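Local coordinates for caprin-2 (Danio rerio, PDB 4OUS), which acts in canonical Wnt signalling through a C-terminal C1q domain that probably assembles into trimers, at the interface of chains A and B. Sequence-based numbering; all coordinates share one arbitrary frame. Chains: chain A/B, Caprin-2.

The interface of chains A and B. Residues chain A 4-8, 32, 34, 128, 130-131; chain B 52, 54, 99, 132-133.
B:Tyr133, in strand 125-134 of chain B, lays its ring over the start of chain A, and its hydroxyl makes polar contacts to that chain. The backbone N-H of A:Val6 donates to B:Tyr133 OH at 3.1 Å, nearly straight at 164°. From the same hydroxyl, water 1 stands 2.7 Å away and bridges to the carbonyl O of A:Leu131. Another direct bond lies farther along: A:Thr32 OG1, set between its backbone N and carbonyl carbon (chi1 51°), donates to B:Val99 O at 3.1 Å from well above the carbonyl plane.

Packing does the rest. The extended side chain of A:Arg5, poorly ordered, runs antiparallel over one ring face, its CG 3.8 Å from the centroid of B:Tyr133 in a CH-pi contact; B:Leu132 CG backs the opposite face, so the ring is packed from both sides. A:Leu34 CD1 packs beside ring atom CD2, from the same side as A:Arg5, and also reaches B:Ala52 CB. B:Leu132 spreads its two methyls on A:Phe130, CD1 meeting ring atom CD1 at 3.7 Å and CD2 touching both A:Phe130 CB and A:Ala7 CB. B:Val54 CG2 touches that ring at CE2, the two side chains crossing at about a right angle. A leucine at B:Tyr133 lacks the hydroxyl and the aromatic face, and would probably leave A:Val6 N and the water without this partner and loosen the packing on A:Arg5.

This patch, where the N-terminal segment and strands of chain A meet strands of chain B, joins neighbouring C1q domains, probably within the trimer typical of the family.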
# COMPACT_ATOMS: atom_id res chain seq x y z
N LEU A 4 -0.59 -19.56 -15.51
CA LEU A 4 -1.88 -18.95 -15.19
C LEU A 4 -1.76 -17.45 -15.00
O LEU A 4 -0.74 -16.95 -14.51
CB LEU A 4 -2.46 -19.59 -13.92
CG LEU A 4 -3.76 -20.38 -14.08
CD1 LEU A 4 -4.08 -21.15 -12.81
CD2 LEU A 4 -4.91 -19.46 -14.45
N ARG A 5 -2.79 -16.72 -15.39
CA ARG A 5 -2.89 -15.30 -15.09
C ARG A 5 -4.02 -15.11 -14.09
O ARG A 5 -5.18 -15.40 -14.40
CB ARG A 5 -3.12 -14.47 -16.35
CG ARG A 5 -1.98 -14.60 -17.35
CD ARG A 5 -2.13 -13.65 -18.52
NE ARG A 5 -0.89 -13.55 -19.29
CZ ARG A 5 -0.74 -12.80 -20.37
NH1 ARG A 5 -1.75 -12.08 -20.83
NH2 ARG A 5 0.43 -12.77 -21.00
N VAL A 6 -3.68 -14.67 -12.89
CA VAL A 6 -4.66 -14.57 -11.83
C VAL A 6 -4.47 -13.23 -11.12
O VAL A 6 -3.42 -12.97 -10.53
CB VAL A 6 -4.52 -15.72 -10.80
CG1 VAL A 6 -5.64 -15.65 -9.78
CG2 VAL A 6 -4.51 -17.08 -11.49
N ALA A 7 -5.48 -12.37 -11.19
CA ALA A 7 -5.42 -11.07 -10.54
C ALA A 7 -6.82 -10.52 -10.40
O ALA A 7 -7.64 -10.65 -11.31
CB ALA A 7 -4.55 -10.11 -11.34
N PHE A 8 -7.10 -9.88 -9.28
CA PHE A 8 -8.37 -9.19 -9.11
C PHE A 8 -8.13 -7.84 -8.48
O PHE A 8 -7.13 -7.63 -7.77
CB PHE A 8 -9.37 -10.00 -8.28
CG PHE A 8 -9.00 -10.12 -6.83
CD1 PHE A 8 -9.48 -9.22 -5.89
CD2 PHE A 8 -8.16 -11.13 -6.41
CE1 PHE A 8 -9.11 -9.33 -4.56
CE2 PHE A 8 -7.80 -11.25 -5.09
CZ PHE A 8 -8.27 -10.35 -4.16
N THR A 32 -10.79 -5.77 -12.44
CA THR A 32 -10.20 -6.95 -13.09
C THR A 32 -10.53 -8.19 -12.28
O THR A 32 -10.67 -8.12 -11.05
CB THR A 32 -8.66 -6.86 -13.22
OG1 THR A 32 -8.07 -6.53 -11.96
CG2 THR A 32 -8.23 -5.84 -14.27
N LEU A 34 -9.03 -11.56 -13.59
CA LEU A 34 -8.32 -12.55 -14.38
C LEU A 34 -8.27 -13.86 -13.61
O LEU A 34 -7.81 -13.89 -12.47
CB LEU A 34 -6.90 -12.09 -14.72
CG LEU A 34 -6.77 -10.81 -15.54
CD1 LEU A 34 -5.31 -10.43 -15.67
CD2 LEU A 34 -7.41 -10.97 -16.91
N SER A 128 -7.27 -5.99 -3.56
CA SER A 128 -6.73 -6.61 -4.75
C SER A 128 -5.75 -7.72 -4.41
O SER A 128 -5.20 -7.77 -3.31
CB SER A 128 -6.00 -5.60 -5.64
OG SER A 128 -6.79 -4.47 -5.89
N PHE A 130 -2.87 -10.71 -6.61
CA PHE A 130 -2.39 -11.31 -7.84
C PHE A 130 -1.40 -12.43 -7.56
O PHE A 130 -0.74 -12.48 -6.52
CB PHE A 130 -1.76 -10.26 -8.77
CG PHE A 130 -0.60 -9.50 -8.19
CD1 PHE A 130 0.69 -9.98 -8.30
CD2 PHE A 130 -0.80 -8.27 -7.59
CE1 PHE A 130 1.76 -9.27 -7.79
CE2 PHE A 130 0.27 -7.55 -7.07
CZ PHE A 130 1.55 -8.05 -7.18
N LEU A 131 -1.33 -13.34 -8.52
CA LEU A 131 -0.37 -14.43 -8.50
C LEU A 131 1.03 -13.89 -8.78
O LEU A 131 1.24 -13.20 -9.78
CB LEU A 131 -0.77 -15.47 -9.55
CG LEU A 131 0.19 -16.62 -9.81
CD1 LEU A 131 0.40 -17.46 -8.56
CD2 LEU A 131 -0.34 -17.47 -10.94
N ALA B 52 -2.16 -6.11 -18.03
CA ALA B 52 -2.57 -5.80 -16.66
C ALA B 52 -1.40 -5.14 -15.95
O ALA B 52 -0.27 -5.64 -16.00
CB ALA B 52 -3.02 -7.04 -15.93
N VAL B 54 -0.15 -2.90 -12.25
CA VAL B 54 -0.38 -2.61 -10.84
C VAL B 54 0.09 -1.19 -10.55
O VAL B 54 1.18 -0.81 -10.97
CB VAL B 54 0.39 -3.60 -9.95
CG1 VAL B 54 0.21 -3.26 -8.48
CG2 VAL B 54 -0.03 -5.03 -10.24
N VAL B 99 -5.23 -2.79 -9.64
CA VAL B 99 -4.75 -3.60 -10.75
C VAL B 99 -5.69 -3.33 -11.91
O VAL B 99 -6.88 -3.62 -11.83
CB VAL B 99 -4.70 -5.10 -10.43
CG1 VAL B 99 -4.02 -5.85 -11.58
CG2 VAL B 99 -3.98 -5.35 -9.12
N LEU B 132 2.23 -6.28 -14.95
CA LEU B 132 2.03 -7.60 -14.36
C LEU B 132 1.92 -8.68 -15.44
O LEU B 132 2.66 -9.66 -15.43
CB LEU B 132 0.78 -7.59 -13.47
CG LEU B 132 0.41 -8.91 -12.81
CD1 LEU B 132 1.49 -9.34 -11.82
CD2 LEU B 132 -0.94 -8.79 -12.12
N TYR B 133 0.98 -8.49 -16.37
CA TYR B 133 0.78 -9.42 -17.48
C TYR B 133 0.72 -8.70 -18.80
O TYR B 133 -0.16 -7.87 -19.00
CB TYR B 133 -0.52 -10.20 -17.32
CG TYR B 133 -0.58 -11.10 -16.13
CD1 TYR B 133 0.36 -12.10 -15.96
CD2 TYR B 133 -1.59 -10.96 -15.19
CE1 TYR B 133 0.30 -12.94 -14.87
CE2 TYR B 133 -1.65 -11.78 -14.10
CZ TYR B 133 -0.71 -12.77 -13.94
OH TYR B 133 -0.78 -13.60 -12.85
O HOH W 1 1.80 -13.93 -12.20